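Local coordinates for ABC transporter substrate binding protein (Ribose) (Agrobacterium vitis S4, PDB 4WT7) that probably serves as the sugar-binding component of an ABC transporter and can hold the sugar alcohol D-allitol, at residues Ile35-Ala40 with Ala56-Leu61; Leu48-Ala53 with Val93-Thr98; Leu117-Gly122 with Arg280-Asn285. One frame throughout, in Å; residues are numbered along the deposited sequence.

Contact 1 (Ile35-Ala40 with Ala56-Leu61)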
# COMPACT_ATOMS: atom_id res chain seq x y z
N ILE A 35 -21.12 0.89 11.78
CA ILE A 35 -19.67 0.92 11.62
C ILE A 35 -19.24 2.02 10.63
O ILE A 35 -19.63 1.99 9.46
CB ILE A 35 -19.12 -0.45 11.11
CG1 ILE A 35 -19.59 -1.60 12.01
CG2 ILE A 35 -17.59 -0.42 11.03
CD1 ILE A 35 -19.49 -1.33 13.50
N GLY A 36 -18.46 2.98 11.12
CA GLY A 36 -17.91 4.04 10.29
C GLY A 36 -16.77 3.46 9.46
O GLY A 36 -15.87 2.83 10.01
N ILE A 37 -16.80 3.66 8.14
CA ILE A 37 -15.70 3.17 7.31
C ILE A 37 -15.13 4.32 6.51
O ILE A 37 -15.79 4.81 5.61
CB ILE A 37 -16.20 2.09 6.32
CG1 ILE A 37 -16.72 0.88 7.08
CG2 ILE A 37 -15.07 1.64 5.36
CD1 ILE A 37 -17.48 -0.03 6.20
N SER A 38 -13.92 4.73 6.84
CA SER A 38 -13.28 5.92 6.25
C SER A 38 -12.00 5.55 5.51
O SER A 38 -11.11 4.95 6.09
CB SER A 38 -12.93 6.94 7.35
OG SER A 38 -12.17 8.05 6.85
N THR A 39 -11.91 5.93 4.22
CA THR A 39 -10.71 5.66 3.44
C THR A 39 -10.11 6.98 2.93
O THR A 39 -10.85 7.91 2.64
CB THR A 39 -11.00 4.73 2.24
OG1 THR A 39 -9.78 4.42 1.57
CG2 THR A 39 -11.95 5.33 1.26
N ALA A 40 -8.78 7.06 2.85
CA ALA A 40 -8.14 8.23 2.26
C ALA A 40 -8.58 8.39 0.78
O ALA A 40 -8.74 9.51 0.30
CB ALA A 40 -6.64 8.13 2.35
N ALA A 56 -18.83 -4.47 2.20
CA ALA A 56 -19.46 -5.76 1.96
C ALA A 56 -19.54 -6.55 3.25
O ALA A 56 -20.59 -7.09 3.58
CB ALA A 56 -18.67 -6.55 0.91
N GLU A 57 -18.43 -6.63 3.98
CA GLU A 57 -18.36 -7.48 5.16
C GLU A 57 -19.24 -6.95 6.28
O GLU A 57 -19.85 -7.71 7.02
CB GLU A 57 -16.91 -7.64 5.63
CG GLU A 57 -16.72 -8.68 6.72
CD GLU A 57 -17.09 -10.12 6.31
OE1 GLU A 57 -17.64 -10.34 5.21
OE2 GLU A 57 -16.82 -11.03 7.12
N VAL A 58 -19.31 -5.64 6.44
CA VAL A 58 -20.15 -5.11 7.50
C VAL A 58 -21.58 -5.50 7.18
O VAL A 58 -22.33 -5.94 8.06
CB VAL A 58 -20.04 -3.58 7.66
CG1 VAL A 58 -21.19 -3.05 8.51
CG2 VAL A 58 -18.73 -3.20 8.28
N LYS A 59 -21.97 -5.32 5.92
CA LYS A 59 -23.31 -5.75 5.49
C LYS A 59 -23.54 -7.25 5.71
O LYS A 59 -24.61 -7.66 6.19
CB LYS A 59 -23.58 -5.41 4.02
CG LYS A 59 -23.74 -3.94 3.70
CD LYS A 59 -23.74 -3.70 2.16
CE LYS A 59 -23.78 -2.20 1.80
NZ LYS A 59 -23.89 -1.94 0.31
N ARG A 60 -22.54 -8.07 5.41
CA ARG A 60 -22.74 -9.51 5.49
C ARG A 60 -22.94 -9.94 6.94
O ARG A 60 -23.68 -10.90 7.22
CB ARG A 60 -21.57 -10.27 4.87
CG ARG A 60 -21.85 -11.77 4.72
CD ARG A 60 -20.61 -12.56 4.33
NE ARG A 60 -19.63 -12.50 5.38
CZ ARG A 60 -19.58 -13.31 6.43
NH1 ARG A 60 -20.48 -14.26 6.59
NH2 ARG A 60 -18.64 -13.14 7.35
N LEU A 61 -22.31 -9.22 7.86
CA LEU A 61 -22.49 -9.52 9.27
C LEU A 61 -23.72 -8.86 9.86
O LEU A 61 -23.92 -8.91 11.07
CB LEU A 61 -21.25 -9.11 10.06
CG LEU A 61 -20.01 -9.92 9.66
CD1 LEU A 61 -18.72 -9.36 10.22
CD2 LEU A 61 -20.17 -11.35 10.10

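Contact 2 (Leu48-Ala53 with Val93-Thr98). With X9X (D-allitol), chain C.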
# COMPACT_ATOMS: atom_id res chain seq x y z
N LEU A 48 -9.49 0.67 -3.49
CA LEU A 48 -10.85 0.31 -3.86
C LEU A 48 -11.23 -1.07 -3.29
O LEU A 48 -12.28 -1.23 -2.69
CB LEU A 48 -11.01 0.30 -5.39
CG LEU A 48 -12.44 0.04 -5.86
CD1 LEU A 48 -13.40 0.98 -5.20
CD2 LEU A 48 -12.56 0.14 -7.39
N GLN A 49 -10.36 -2.05 -3.48
CA GLN A 49 -10.60 -3.41 -2.97
C GLN A 49 -10.83 -3.51 -1.44
O GLN A 49 -11.77 -4.16 -0.97
CB GLN A 49 -9.41 -4.26 -3.34
CG GLN A 49 -9.27 -4.52 -4.82
CD GLN A 49 -10.24 -5.58 -5.28
OE1 GLN A 49 -10.23 -6.73 -4.79
NE2 GLN A 49 -11.12 -5.19 -6.18
N ALA A 50 -9.94 -2.89 -0.70
CA ALA A 50 -10.01 -2.88 0.76
C ALA A 50 -11.26 -2.14 1.27
O ALA A 50 -11.93 -2.57 2.18
CB ALA A 50 -8.71 -2.18 1.31
N TYR A 51 -11.54 -0.99 0.68
CA TYR A 51 -12.74 -0.23 0.99
C TYR A 51 -14.00 -1.02 0.69
O TYR A 51 -14.81 -1.24 1.59
CB TYR A 51 -12.70 1.10 0.23
CG TYR A 51 -13.81 2.11 0.51
CD1 TYR A 51 -13.95 2.71 1.76
CD2 TYR A 51 -14.69 2.50 -0.50
CE1 TYR A 51 -14.93 3.65 2.00
CE2 TYR A 51 -15.68 3.43 -0.28
CZ TYR A 51 -15.79 4.01 0.98
OH TYR A 51 -16.75 4.95 1.21
N ASN A 52 -14.18 -1.48 -0.55
CA ASN A 52 -15.39 -2.26 -0.86
C ASN A 52 -15.61 -3.52 0.00
O ASN A 52 -16.75 -3.83 0.41
CB ASN A 52 -15.42 -2.62 -2.36
CG ASN A 52 -15.76 -1.42 -3.22
OD1 ASN A 52 -16.19 -0.40 -2.71
ND2 ASN A 52 -15.56 -1.54 -4.53
N ALA A 53 -14.53 -4.23 0.30
CA ALA A 53 -14.63 -5.47 1.04
C ALA A 53 -15.02 -5.20 2.49
O ALA A 53 -15.60 -6.06 3.13
CB ALA A 53 -13.31 -6.22 1.00
N VAL A 93 -13.32 2.45 11.26
CA VAL A 93 -12.13 1.83 10.67
C VAL A 93 -11.56 2.81 9.66
O VAL A 93 -12.28 3.28 8.76
CB VAL A 93 -12.41 0.47 9.90
CG1 VAL A 93 -11.09 -0.24 9.62
CG2 VAL A 93 -13.31 -0.42 10.68
N GLN A 94 -10.29 3.11 9.80
CA GLN A 94 -9.63 4.05 8.90
C GLN A 94 -8.64 3.33 8.01
O GLN A 94 -7.75 2.62 8.47
CB GLN A 94 -8.92 5.16 9.69
CG GLN A 94 -8.02 6.05 8.86
CD GLN A 94 -8.80 6.78 7.80
OE1 GLN A 94 -9.95 7.19 8.03
NE2 GLN A 94 -8.19 6.97 6.64
N LEU A 95 -8.81 3.54 6.72
CA LEU A 95 -7.99 2.89 5.71
C LEU A 95 -7.01 3.90 5.08
O LEU A 95 -7.41 4.84 4.39
CB LEU A 95 -8.89 2.26 4.63
CG LEU A 95 -8.21 1.79 3.35
CD1 LEU A 95 -7.23 0.67 3.64
CD2 LEU A 95 -9.24 1.33 2.34
N LEU A 96 -5.72 3.66 5.31
CA LEU A 96 -4.65 4.45 4.72
C LEU A 96 -4.71 5.90 5.18
O LEU A 96 -5.46 6.26 6.11
CB LEU A 96 -4.63 4.30 3.18
CG LEU A 96 -4.08 2.93 2.73
CD1 LEU A 96 -4.37 2.56 1.24
CD2 LEU A 96 -2.60 2.87 3.03
N GLY A 97 -3.89 6.71 4.56
CA GLY A 97 -3.76 8.09 4.95
C GLY A 97 -2.41 8.31 5.59
O GLY A 97 -1.76 7.35 6.09
N THR A 98 -1.98 9.57 5.58
CA THR A 98 -0.76 9.97 6.20
C THR A 98 -0.98 10.05 7.70
O THR A 98 -1.87 10.77 8.14
CB THR A 98 -0.37 11.38 5.74
OG1 THR A 98 -0.21 11.38 4.32
CG2 THR A 98 0.90 11.78 6.40
OAA X9X C . -0.34 5.13 0.27
CAG X9X C . -0.18 4.68 -1.03
CAI X9X C . -0.23 3.21 -1.30
OAC X9X C . 0.90 2.54 -0.81
CAK X9X C . -1.54 2.63 -0.84
OAE X9X C . -2.51 3.40 -1.43
CAL X9X C . -1.74 1.21 -1.37
OAF X9X C . -1.64 1.17 -2.75
CAJ X9X C . -0.92 0.11 -0.73
OAD X9X C . 0.37 0.00 -1.22
CAH X9X C . -0.89 0.11 0.79
OAB X9X C . -0.73 -1.15 1.39

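Contact 3 (Leu117-Gly122 with Arg280-Asn285). With X9X (D-allitol), chain C.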
# COMPACT_ATOMS: atom_id res chain seq x y z
N LEU A 117 -10.21 0.99 14.67
CA LEU A 117 -9.30 0.06 14.02
C LEU A 117 -8.78 0.66 12.73
O LEU A 117 -9.36 1.59 12.19
CB LEU A 117 -9.99 -1.28 13.71
CG LEU A 117 -10.24 -2.17 14.93
CD1 LEU A 117 -11.40 -1.59 15.78
CD2 LEU A 117 -10.51 -3.62 14.51
N THR A 118 -7.67 0.14 12.23
CA THR A 118 -7.14 0.66 10.98
C THR A 118 -6.73 -0.43 9.98
O THR A 118 -6.59 -1.60 10.32
CB THR A 118 -5.93 1.56 11.23
OG1 THR A 118 -4.98 0.85 12.02
CG2 THR A 118 -6.32 2.84 11.97
N ILE A 119 -6.55 -0.00 8.74
CA ILE A 119 -5.85 -0.77 7.72
C ILE A 119 -4.70 0.09 7.20
O ILE A 119 -4.90 1.22 6.75
CB ILE A 119 -6.80 -1.19 6.58
CG1 ILE A 119 -7.92 -2.05 7.17
CG2 ILE A 119 -6.02 -1.93 5.47
CD1 ILE A 119 -9.12 -2.18 6.31
N ASP A 120 -3.49 -0.45 7.30
CA ASP A 120 -2.28 0.25 6.89
C ASP A 120 -2.10 1.58 7.61
O ASP A 120 -1.74 2.58 6.99
CB ASP A 120 -2.26 0.47 5.37
CG ASP A 120 -1.86 -0.75 4.61
OD1 ASP A 120 -1.33 -1.69 5.23
OD2 ASP A 120 -2.04 -0.74 3.37
N VAL A 121 -2.37 1.62 8.92
CA VAL A 121 -2.07 2.82 9.70
C VAL A 121 -1.57 2.39 11.08
O VAL A 121 -2.35 1.87 11.88
CB VAL A 121 -3.30 3.74 9.91
CG1 VAL A 121 -2.85 5.00 10.70
CG2 VAL A 121 -4.00 4.15 8.58
N GLY A 122 -0.29 2.63 11.37
CA GLY A 122 0.31 2.20 12.62
C GLY A 122 0.15 3.27 13.67
O GLY A 122 1.09 3.93 14.09
N ARG A 280 -11.75 -7.43 4.90
CA ARG A 280 -12.58 -8.38 5.66
C ARG A 280 -12.02 -8.65 7.03
O ARG A 280 -12.75 -8.71 8.01
CB ARG A 280 -12.75 -9.70 4.89
CG ARG A 280 -13.84 -9.62 3.85
CD ARG A 280 -14.16 -10.99 3.25
NE ARG A 280 -13.04 -11.53 2.49
CZ ARG A 280 -12.70 -11.16 1.25
NH1 ARG A 280 -13.39 -10.23 0.60
NH2 ARG A 280 -11.65 -11.73 0.66
N GLN A 281 -10.71 -8.79 7.13
CA GLN A 281 -10.11 -8.98 8.43
C GLN A 281 -10.44 -7.84 9.38
O GLN A 281 -10.81 -8.07 10.55
CB GLN A 281 -8.61 -9.10 8.32
CG GLN A 281 -8.05 -9.80 9.53
CD GLN A 281 -6.56 -9.75 9.56
OE1 GLN A 281 -5.90 -10.80 9.54
NE2 GLN A 281 -5.99 -8.54 9.62
N ALA A 282 -10.30 -6.62 8.89
CA ALA A 282 -10.56 -5.46 9.74
C ALA A 282 -11.97 -5.58 10.35
O ALA A 282 -12.14 -5.46 11.55
CB ALA A 282 -10.42 -4.15 8.97
N ILE A 283 -12.97 -5.86 9.50
CA ILE A 283 -14.35 -5.96 9.97
C ILE A 283 -14.58 -7.20 10.86
O ILE A 283 -15.32 -7.14 11.86
CB ILE A 283 -15.34 -5.95 8.81
CG1 ILE A 283 -15.11 -4.73 7.92
CG2 ILE A 283 -16.73 -5.87 9.34
CD1 ILE A 283 -14.97 -3.42 8.71
N GLN A 284 -13.96 -8.32 10.51
CA GLN A 284 -13.96 -9.47 11.39
C GLN A 284 -13.47 -9.02 12.76
O GLN A 284 -14.07 -9.36 13.78
CB GLN A 284 -13.08 -10.62 10.86
CG GLN A 284 -13.72 -11.47 9.73
CD GLN A 284 -14.82 -12.43 10.23
OE1 GLN A 284 -14.57 -13.31 11.07
NE2 GLN A 284 -16.04 -12.26 9.71
N ASN A 285 -12.38 -8.24 12.78
CA ASN A 285 -11.79 -7.84 14.04
C ASN A 285 -12.66 -6.84 14.80
O ASN A 285 -12.69 -6.84 16.03
CB ASN A 285 -10.34 -7.35 13.86
CG ASN A 285 -9.37 -8.50 13.64
OD1 ASN A 285 -9.77 -9.67 13.69
ND2 ASN A 285 -8.12 -8.19 13.38
OAA X9X C . -0.34 5.13 0.27
CAG X9X C . -0.18 4.68 -1.03
CAI X9X C . -0.23 3.21 -1.30
OAC X9X C . 0.90 2.54 -0.81
CAK X9X C . -1.54 2.63 -0.84
OAE X9X C . -2.51 3.40 -1.43
CAL X9X C . -1.74 1.21 -1.37
OAF X9X C . -1.64 1.17 -2.75
CAJ X9X C . -0.92 0.11 -0.73
OAD X9X C . 0.37 0.00 -1.22
CAH X9X C . -0.89 0.11 0.79
OAB X9X C . -0.73 -1.15 1.39

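Contact 1 (Ile35-Ala40 with Ala56-Leu61)
V58 lays its two methyls over the flank of I35. V58 CG2 sits 4.0 Å from I35 CB, and V58 CG1 faces I35 CG1 at 4.1 Å. The two side chains cross at a slant, and I35 CG2 lies near V58 CG2. I37 adds a second touch further along the strand. Its terminal methyl CD1 comes within 4.0 Å of V58 CG2, and the two side chains run past each other in opposite directions. V58 CG2 therefore meets both isoleucines. It stands anti to the carbonyl carbon of V58, beside the backbone N, while CG1 is anti to that N (chi1 165°); both branches can thus reach the strand. I35 and I37 are two apart on strand 34-39, and both send their CB toward helix 45-60. This strand and helix open a beta-alpha-beta unit that ends in strand 64-69. It is the first such unit of a Rossmann-like lobe, as in other periplasmic sugar-binding proteins. V58 lies in the last turn of the helix, before the chain turns back to the sheet. All three touching residues are buried, and no hydrogen bond crosses between the segments. I283 of helix 275-290 also packs on V58. R60 grips E57 side-on in a salt bridge: NE bonds to OE1 of E57 at 2.9 Å and NH2 to OE2 of E57 at 2.8 Å. Both bonds are nearly straight, at 177°. E57 CD lies in the guanidinium plane, at its edge, but the oxygens are met about 32° out of the carboxylate plane. E57 OE2 takes another hydrogen bond from Q284.

Contact 2 (Leu48-Ala53 with Val93-Thr98)
One wall of the D-allitol pocket includes the end of strand 91-95, where helix 45-60 packs on the sheet. L95 is the last strand residue and points toward the helix. Its methyls fork around A50 CB: CD2 of L95 is 3.7 Å from A50 CB, and CD1 of L95 is 4.0 Å from it. The same CD2 lies 3.7 Å from the backbone N of Y51 and 4.1 Å from Y51 CB. The leucine thus rests on one turn of helix, with the small A50 side chain directly before it. CG of L95 is anti to the backbone N (chi1 168°), which sends the branch toward the helix. Y51 also packs on I37 and T39 of the adjacent strand. L96 follows with a positive phi (62°), where the strand gives way to the loop, and its side chain faces the ligand. CD1 of L96 is 3.4 Å from OAE of D-allitol and 3.5 Å from CAK. F46 and D47, near the start of the same helix, touch L96, and D47 also bonds the ligand. Behind the loop, Q94 NE2 gives a hydrogen bond of 2.9 Å to L96 O. The N-H points almost straight at the oxygen but comes from above the carbonyl plane, 38° out of it. Q94 OE1 is bonded to S38 OG, so both ends of this buried amide have partners and its rotation is fixed. The chemistry is divided: L95 meets the helix through carbon, L96 gives the ligand an apolar contact, and the pocket's polar residues supply its hydrogen bonds.

Contact 3 (Leu117-Gly122 with Arg280-Asn285)
I119 and A282 make the closest touch, with I119 CD1 3.6 Å from A282 CB. I119 CG1 is nearly as close to that methyl. CG1 is anti to the carbonyl carbon (chi1 -60°), and this brings the end of the chain nearer the helix. Two residues back, L117 CD2 lies 3.8 Å from N285 CB and 3.8 Å from A282 O. The L117 and N285 side chains cross at about a right angle. The amide of N285 has its main partner in N128. Just past the strand, D120 turns into the pocket. D-allitol gives a very short hydrogen bond from OAB to D120 OD2, at 2.4 Å; the exact length is doubtful. T131 bonds the other carboxylate oxygen, OD1, and so helps to set the carboxylate. The loop after D120 is pinned by T118 OG1, which donates to V121 O on a lone pair in the carbonyl plane, at 2.8 Å. Strand 117-119 runs nearly antiparallel to helix 280-285, at 171°, with the axes 8.8 Å apart. Helix 275-290 covers the sheet beside helix 45-60: A282 also meets V93 of strand 91-95, and I119 touches L95 there and Q54 of helix 45-60.

From the N terminus, strand 34-39 leads into helix 45-60, and contact 1 closes this short excursion. Contact 2 opens inside it, on the same helix, and closes at strand 91-95. Contacts 1 and 2 therefore cross along the chain. Contact 3 follows both in series. Its loop takes in most of the second lobe before helix 275-290 returns to the first sheet. Strands 34-39, 91-95 and 116-119 are successive neighbours there. S38 O meets L95 N, and Q94 O meets I119 N, in probable hydrogen bonds. Contact 1 and contact 3 also meet between their helices, 45-60 and 275-290. The loops after strands 91-95 and 116-119 bring L96 and D120 to D-allitol.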